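Endo-1,4-b-d-mannanase (Trichoderma reesei, PDB 1QNR) hydrolyses internal beta-1,4-mannosidic linkages in mannans as a family 5 glycoside hydrolase, with a TIM-barrel catalytic domain. Local coordinates at residues S2-F12 with Y155-A163. Sequence-based numbering, arbitrary orientation. Where two conformers were deposited one is given.
Sequences SSFVTISGTQF and YANSTAIFA. With NAG (2-acetamido-2-deoxy-beta-D-glucopyranose), chain G.
A water held by three backbone groups joins Val5 to the turn before strand 161-165. It accepts from Val5 N at 3.1 Å and donates to Thr159 O and Ile161 O, the latter at 2.7 Å. Lys105 NZ hydrogen-bonds to Thr159 O. A second water lies within hydrogen-bonding distance of Val5 O and Phe162 O, each at 2.9 Å. Ser2 OG and Thr159 OG1 share a hydrogen bond of 2.6 Å. With chi1 at 55°, Thr159 sends OG1 to this serine and CG2 to Phe4. That methyl lies over one face of the Phe4 ring, offset toward the rim, while Ser158 O sits at the ring edge, 3.7 Å from CE1. His198 packs edge-to-face with this ring, and its NE2 hydrogen-bonds to Ser158 O.

Strand 161-165 belongs to the parallel beta-barrel of the TIM fold. Strands 6-8 and 11-14 form a hairpin in a small antiparallel sheet with 17-18. It packs against the start of 161-165, consistent with a cap on the barrel's N-terminal end. Val5, just before the hairpin, and Phe12, in its second strand, both pack on Phe162. Val5 CG1 covers one face of the Phe162 ring, 4.1 Å from its centroid. CZ of this ring stands over the centre of the Phe12 face, in an edge-to-face pair with planes at 54°. Phe162 CG is anti to the backbone N (chi1 -171°), carrying the ring to the hairpin. An alanine in place of Phe12 would probably leave a gap beneath Phe162 CZ and deprive Phe237 of an edge-to-face partner. Asn157, in the turn 155-158, carries N-linked NAG through ND2.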
ATOM      1  N   SER A   2      17.898 -14.147  -2.776  1.00 53.78           N
ATOM      2  CA  SER A   2      16.704 -13.509  -3.316  1.00 51.01           C
ATOM      3  C   SER A   2      15.681 -14.597  -3.665  1.00 46.50           C
ATOM      4  O   SER A   2      16.009 -15.457  -4.510  1.00 48.07           O
ATOM      5  CB  SER A   2      16.986 -12.677  -4.571  1.00 52.52           C
ATOM      6  OG  SER A   2      15.828 -11.882  -4.863  1.00 53.44           O
ATOM      7  N   SER A   3      14.544 -14.639  -2.959  1.00 38.63           N
ATOM      8  CA  SER A   3      13.549 -15.717  -3.233  1.00 31.75           C
ATOM      9  C   SER A   3      12.149 -15.108  -3.270  1.00 24.67           C
ATOM     10  O   SER A   3      12.143 -13.932  -2.880  1.00 22.44           O
ATOM     11  CB  SER A   3      13.587 -16.806  -2.144  1.00 30.93           C
ATOM     12  OG  SER A   3      13.584 -16.228  -0.860  0.50 29.19           O
ATOM     13  N   PHE A   4      11.044 -15.855  -3.502  1.00 18.26           N
ATOM     14  CA  PHE A   4       9.759 -15.127  -3.452  1.00 12.72           C
ATOM     15  C   PHE A   4       9.385 -14.921  -1.972  1.00 12.24           C
ATOM     16  O   PHE A   4       9.656 -15.802  -1.090  1.00 14.03           O
ATOM     17  CB  PHE A   4       8.616 -15.931  -4.137  1.00 11.42           C
ATOM     18  CG  PHE A   4       8.729 -16.066  -5.625  1.00 10.74           C
ATOM     19  CD1 PHE A   4       8.741 -14.957  -6.463  1.00 10.97           C
ATOM     20  CD2 PHE A   4       8.985 -17.332  -6.206  1.00 11.08           C
ATOM     21  CE1 PHE A   4       8.905 -15.104  -7.833  1.00 10.63           C
ATOM     22  CE2 PHE A   4       9.084 -17.465  -7.597  1.00 11.30           C
ATOM     23  CZ  PHE A   4       9.029 -16.376  -8.419  1.00 10.06           C
ATOM     24  N   VAL A   5       8.724 -13.806  -1.633  1.00  9.73           N
ATOM     25  CA  VAL A   5       8.265 -13.544  -0.262  1.00 10.40           C
ATOM     26  C   VAL A   5       7.035 -14.430   0.033  1.00 10.35           C
ATOM     27  O   VAL A   5       6.071 -14.537  -0.715  1.00 11.25           O
ATOM     28  CB  VAL A   5       7.875 -12.049  -0.041  1.00  9.22           C
ATOM     29  CG1 VAL A   5       7.285 -11.864   1.382  1.00 10.91           C
ATOM     30  CG2 VAL A   5       9.049 -11.107  -0.261  1.00 11.16           C
ATOM     31  N   THR A   6       7.155 -15.183   1.170  1.00 10.46           N
ATOM     32  CA  THR A   6       6.113 -16.131   1.614  1.00 10.56           C
ATOM     33  C   THR A   6       5.783 -15.874   3.073  1.00 10.79           C
ATOM     34  O   THR A   6       6.383 -15.028   3.754  1.00 10.70           O
ATOM     35  CB  THR A   6       6.580 -17.616   1.425  1.00 12.40           C
ATOM     36  OG1 THR A   6       7.742 -17.802   2.283  1.00 15.54           O
ATOM     37  CG2 THR A   6       6.829 -17.920  -0.046  1.00 15.71           C
ATOM     38  N   ILE A   7       4.766 -16.607   3.579  1.00 12.11           N
ATOM     39  CA  ILE A   7       4.409 -16.603   5.005  1.00 12.32           C
ATOM     40  C   ILE A   7       4.843 -17.935   5.674  1.00 13.83           C
ATOM     41  O   ILE A   7       4.462 -18.972   5.139  1.00 16.84           O
ATOM     42  CB  ILE A   7       2.895 -16.285   5.135  1.00 12.10           C
ATOM     43  CG1 ILE A   7       2.678 -14.776   4.767  1.00 13.67           C
ATOM     44  CG2 ILE A   7       2.385 -16.481   6.572  1.00 13.79           C
ATOM     45  CD1 ILE A   7       1.220 -14.400   4.563  1.00 13.96           C
ATOM     46  N   SER A   8       5.464 -17.826   6.812  1.00 15.76           N
ATOM     47  CA  SER A   8       5.894 -19.041   7.604  1.00 17.86           C
ATOM     48  C   SER A   8       5.262 -18.768   8.953  1.00 20.80           C
ATOM     49  O   SER A   8       5.443 -17.758   9.659  1.00 21.16           O
ATOM     50  CB  SER A   8       7.430 -19.039   7.673  1.00 21.40           C
ATOM     51  OG  SER A   8       7.877 -20.195   8.399  0.50 21.07           O
ATOM     52  N   GLY A   9       4.314 -19.677   9.403  1.00 23.15           N
ATOM     53  CA  GLY A   9       3.605 -19.350  10.683  1.00 21.81           C
ATOM     54  C   GLY A   9       2.759 -18.098  10.519  1.00 21.41           C
ATOM     55  O   GLY A   9       2.068 -18.067   9.481  1.00 19.76           O
ATOM     56  N   THR A  10       2.815 -17.132  11.415  1.00 21.86           N
ATOM     57  CA  THR A  10       2.132 -15.863  11.248  1.00 24.48           C
ATOM     58  C   THR A  10       3.171 -14.706  11.119  1.00 23.42           C
ATOM     59  O   THR A  10       2.852 -13.537  11.374  1.00 23.15           O
ATOM     60  CB  THR A  10       1.132 -15.479  12.340  1.00 26.56           C
ATOM     61  OG1 THR A  10       1.813 -15.720  13.584  1.00 25.58           O
ATOM     62  CG2 THR A  10      -0.132 -16.371  12.290  1.00 27.86           C
ATOM     63  N   GLN A  11       4.260 -15.086  10.466  1.00 21.86           N
ATOM     64  CA  GLN A  11       5.351 -14.146  10.187  1.00 21.17           C
ATOM     65  C   GLN A  11       5.681 -14.176   8.689  1.00 17.37           C
ATOM     66  O   GLN A  11       5.357 -15.132   7.981  1.00 18.92           O
ATOM     67  CB  GLN A  11       6.641 -14.402  10.994  1.00 25.44           C
ATOM     68  CG  GLN A  11       6.435 -14.858  12.425  0.50 27.23           C
ATOM     69  CD  GLN A  11       7.684 -15.071  13.238  0.50 29.64           C
ATOM     70  OE1 GLN A  11       8.422 -14.109  13.480  0.50 31.47           O
ATOM     71  NE2 GLN A  11       7.894 -16.317  13.632  0.50 30.79           N
ATOM     72  N   PHE A  12       6.408 -13.148   8.210  1.00 12.24           N
ATOM     73  CA  PHE A  12       6.888 -13.184   6.836  1.00 10.51           C
ATOM     74  C   PHE A  12       8.299 -13.780   6.694  1.00 11.55           C
ATOM     75  O   PHE A  12       9.131 -13.601   7.603  1.00 13.37           O
ATOM     76  CB  PHE A  12       6.875 -11.762   6.195  1.00 10.67           C
ATOM     77  CG  PHE A  12       5.459 -11.210   6.054  1.00 10.50           C
ATOM     78  CD1 PHE A  12       4.642 -11.607   4.999  1.00 10.68           C
ATOM     79  CD2 PHE A  12       4.968 -10.336   6.993  1.00  8.76           C
ATOM     80  CE1 PHE A  12       3.346 -11.092   4.875  1.00 11.15           C
ATOM     81  CE2 PHE A  12       3.670  -9.837   6.877  1.00  9.26           C
ATOM     82  CZ  PHE A  12       2.818 -10.222   5.847  1.00  9.49           C
ATOM     83  N   TYR A 155       5.767  -8.366 -13.955  1.00  9.88           N
ATOM     84  CA  TYR A 155       6.672  -8.647 -12.829  1.00  9.60           C
ATOM     85  C   TYR A 155       6.313  -9.963 -12.147  1.00  8.18           C
ATOM     86  O   TYR A 155       6.807 -10.254 -11.044  1.00  8.90           O
ATOM     87  CB  TYR A 155       6.634  -7.508 -11.782  1.00 10.88           C
ATOM     88  CG  TYR A 155       6.640  -6.112 -12.418  1.00  9.94           C
ATOM     89  CD1 TYR A 155       7.708  -5.705 -13.207  1.00  9.18           C
ATOM     90  CD2 TYR A 155       5.612  -5.203 -12.169  1.00 11.12           C
ATOM     91  CE1 TYR A 155       7.721  -4.455 -13.855  1.00 10.17           C
ATOM     92  CE2 TYR A 155       5.645  -3.953 -12.798  1.00 12.30           C
ATOM     93  CZ  TYR A 155       6.687  -3.568 -13.588  1.00 11.59           C
ATOM     94  OH  TYR A 155       6.657  -2.296 -14.153  1.00 12.33           O
ATOM     95  N   ALA A 156       5.427 -10.798 -12.759  1.00  8.83           N
ATOM     96  CA  ALA A 156       4.948 -12.039 -12.113  1.00  7.26           C
ATOM     97  C   ALA A 156       6.059 -12.969 -11.670  1.00  8.43           C
ATOM     98  O   ALA A 156       5.892 -13.716 -10.664  1.00  8.54           O
ATOM     99  CB  ALA A 156       3.946 -12.815 -13.024  1.00 10.44           C
ATOM    100  N   ASN A 157       7.254 -12.985 -12.341  1.00  8.96           N
ATOM    101  CA  ASN A 157       8.320 -13.873 -11.952  1.00  8.25           C
ATOM    102  C   ASN A 157       9.522 -13.177 -11.299  1.00  8.20           C
ATOM    103  O   ASN A 157      10.602 -13.791 -11.054  1.00  8.68           O
ATOM    104  CB  ASN A 157       8.841 -14.696 -13.155  1.00  8.10           C
ATOM    105  CG  ASN A 157       7.719 -15.475 -13.788  1.00  8.84           C
ATOM    106  OD1 ASN A 157       6.808 -15.049 -14.544  1.00  9.41           O
ATOM    107  ND2 ASN A 157       7.710 -16.803 -13.472  1.00  8.83           N
ATOM    108  N   SER A 158       9.317 -11.910 -10.936  1.00  8.77           N
ATOM    109  CA  SER A 158      10.347 -11.166 -10.208  1.00  8.98           C
ATOM    110  C   SER A 158      10.303 -11.472  -8.707  1.00  9.49           C
ATOM    111  O   SER A 158       9.198 -11.419  -8.093  1.00 10.45           O
ATOM    112  CB  SER A 158      10.140  -9.612 -10.409  1.00  9.74           C
ATOM    113  OG  SER A 158      11.106  -8.926  -9.508  1.00 10.19           O
ATOM    114  N   THR A 159      11.431 -11.673  -8.024  1.00  8.94           N
ATOM    115  CA  THR A 159      11.437 -11.880  -6.583  1.00  9.83           C
ATOM    116  C   THR A 159      11.376 -10.541  -5.795  1.00  8.78           C
ATOM    117  O   THR A 159      11.241 -10.615  -4.576  1.00 10.11           O
ATOM    118  CB  THR A 159      12.667 -12.686  -6.121  1.00 11.92           C
ATOM    119  OG1 THR A 159      13.833 -12.031  -6.575  1.00 14.79           O
ATOM    120  CG2 THR A 159      12.646 -14.117  -6.713  1.00 13.82           C
ATOM    121  N   ALA A 160      11.300  -9.404  -6.481  1.00  8.67           N
ATOM    122  CA  ALA A 160      11.185  -8.129  -5.733  1.00  9.73           C
ATOM    123  C   ALA A 160       9.775  -7.766  -5.373  1.00 10.09           C
ATOM    124  O   ALA A 160       9.637  -6.739  -4.697  1.00 10.27           O
ATOM    125  CB  ALA A 160      11.842  -7.015  -6.590  1.00 10.52           C
ATOM    126  N   ILE A 161       8.724  -8.458  -5.769  1.00  7.80           N
ATOM    127  CA  ILE A 161       7.354  -8.128  -5.334  1.00  8.17           C
ATOM    128  C   ILE A 161       7.012  -8.746  -4.004  1.00  8.20           C
ATOM    129  O   ILE A 161       7.061  -9.993  -3.837  1.00 10.59           O
ATOM    130  CB  ILE A 161       6.349  -8.549  -6.409  1.00  8.77           C
ATOM    131  CG1 ILE A 161       6.745  -8.036  -7.814  1.00  9.48           C
ATOM    132  CG2 ILE A 161       4.912  -8.113  -6.020  1.00 10.84           C
ATOM    133  CD1 ILE A 161       6.837  -6.503  -7.926  1.00 11.28           C
ATOM    134  N   PHE A 162       6.742  -7.904  -2.997  1.00  7.25           N
ATOM    135  CA  PHE A 162       6.274  -8.374  -1.673  1.00  6.59           C
ATOM    136  C   PHE A 162       4.837  -8.896  -1.774  1.00  7.06           C
ATOM    137  O   PHE A 162       4.497 -10.032  -1.395  1.00  7.89           O
ATOM    138  CB  PHE A 162       6.319  -7.271  -0.591  1.00  7.61           C
ATOM    139  CG  PHE A 162       6.069  -7.727   0.831  1.00  7.24           C
ATOM    140  CD1 PHE A 162       4.752  -7.862   1.297  1.00  8.17           C
ATOM    141  CD2 PHE A 162       7.099  -8.030   1.719  1.00  7.43           C
ATOM    142  CE1 PHE A 162       4.448  -8.219   2.616  1.00  9.40           C
ATOM    143  CE2 PHE A 162       6.857  -8.369   3.037  1.00  8.39           C
ATOM    144  CZ  PHE A 162       5.518  -8.528   3.479  1.00  9.72           C
ATOM    145  N   ALA A 163       3.959  -8.052  -2.334  1.00  7.11           N
ATOM    146  CA  ALA A 163       2.542  -8.428  -2.555  1.00  6.42           C
ATOM    147  C   ALA A 163       1.887  -7.500  -3.610  1.00  6.09           C
ATOM    148  O   ALA A 163       2.195  -6.283  -3.661  1.00  7.27           O
ATOM    149  CB  ALA A 163       1.737  -8.284  -1.240  1.00  7.88           C
TER
HETATM  150  C1  NAG G 431       6.619 -17.891 -13.947  1.00  9.86           C
HETATM  151  C2  NAG G 431       7.305 -19.177 -14.384  1.00  9.21           C
HETATM  152  C3  NAG G 431       6.147 -20.114 -14.730  1.00  9.75           C
HETATM  153  C4  NAG G 431       5.182 -20.275 -13.533  1.00  8.84           C
HETATM  154  C5  NAG G 431       4.625 -18.890 -13.094  1.00 10.07           C
HETATM  155  C6  NAG G 431       3.751 -18.979 -11.848  1.00 10.79           C
HETATM  156  C7  NAG G 431       9.363 -19.307 -15.726  1.00 14.21           C
HETATM  157  C8  NAG G 431       9.964 -19.055 -17.071  1.00 14.49           C
HETATM  158  N2  NAG G 431       8.090 -18.820 -15.603  1.00 11.71           N
HETATM  159  O3  NAG G 431       6.727 -21.398 -15.048  1.00 12.66           O
HETATM  160  O4  NAG G 431       4.032 -21.087 -13.969  1.00 12.06           O
HETATM  161  O5  NAG G 431       5.773 -18.080 -12.779  1.00  9.55           O
HETATM  162  O6  NAG G 431       3.082 -17.673 -11.659  1.00 12.24           O
HETATM  163  O7  NAG G 431       9.865 -19.939 -14.848  1.00 14.78           O
HETATM  164  O   HOH W   1       5.093 -12.559  -2.577  1.00  9.15           O
HETATM  165  O   HOH W   2       8.797 -12.018  -4.107  1.00 10.39           O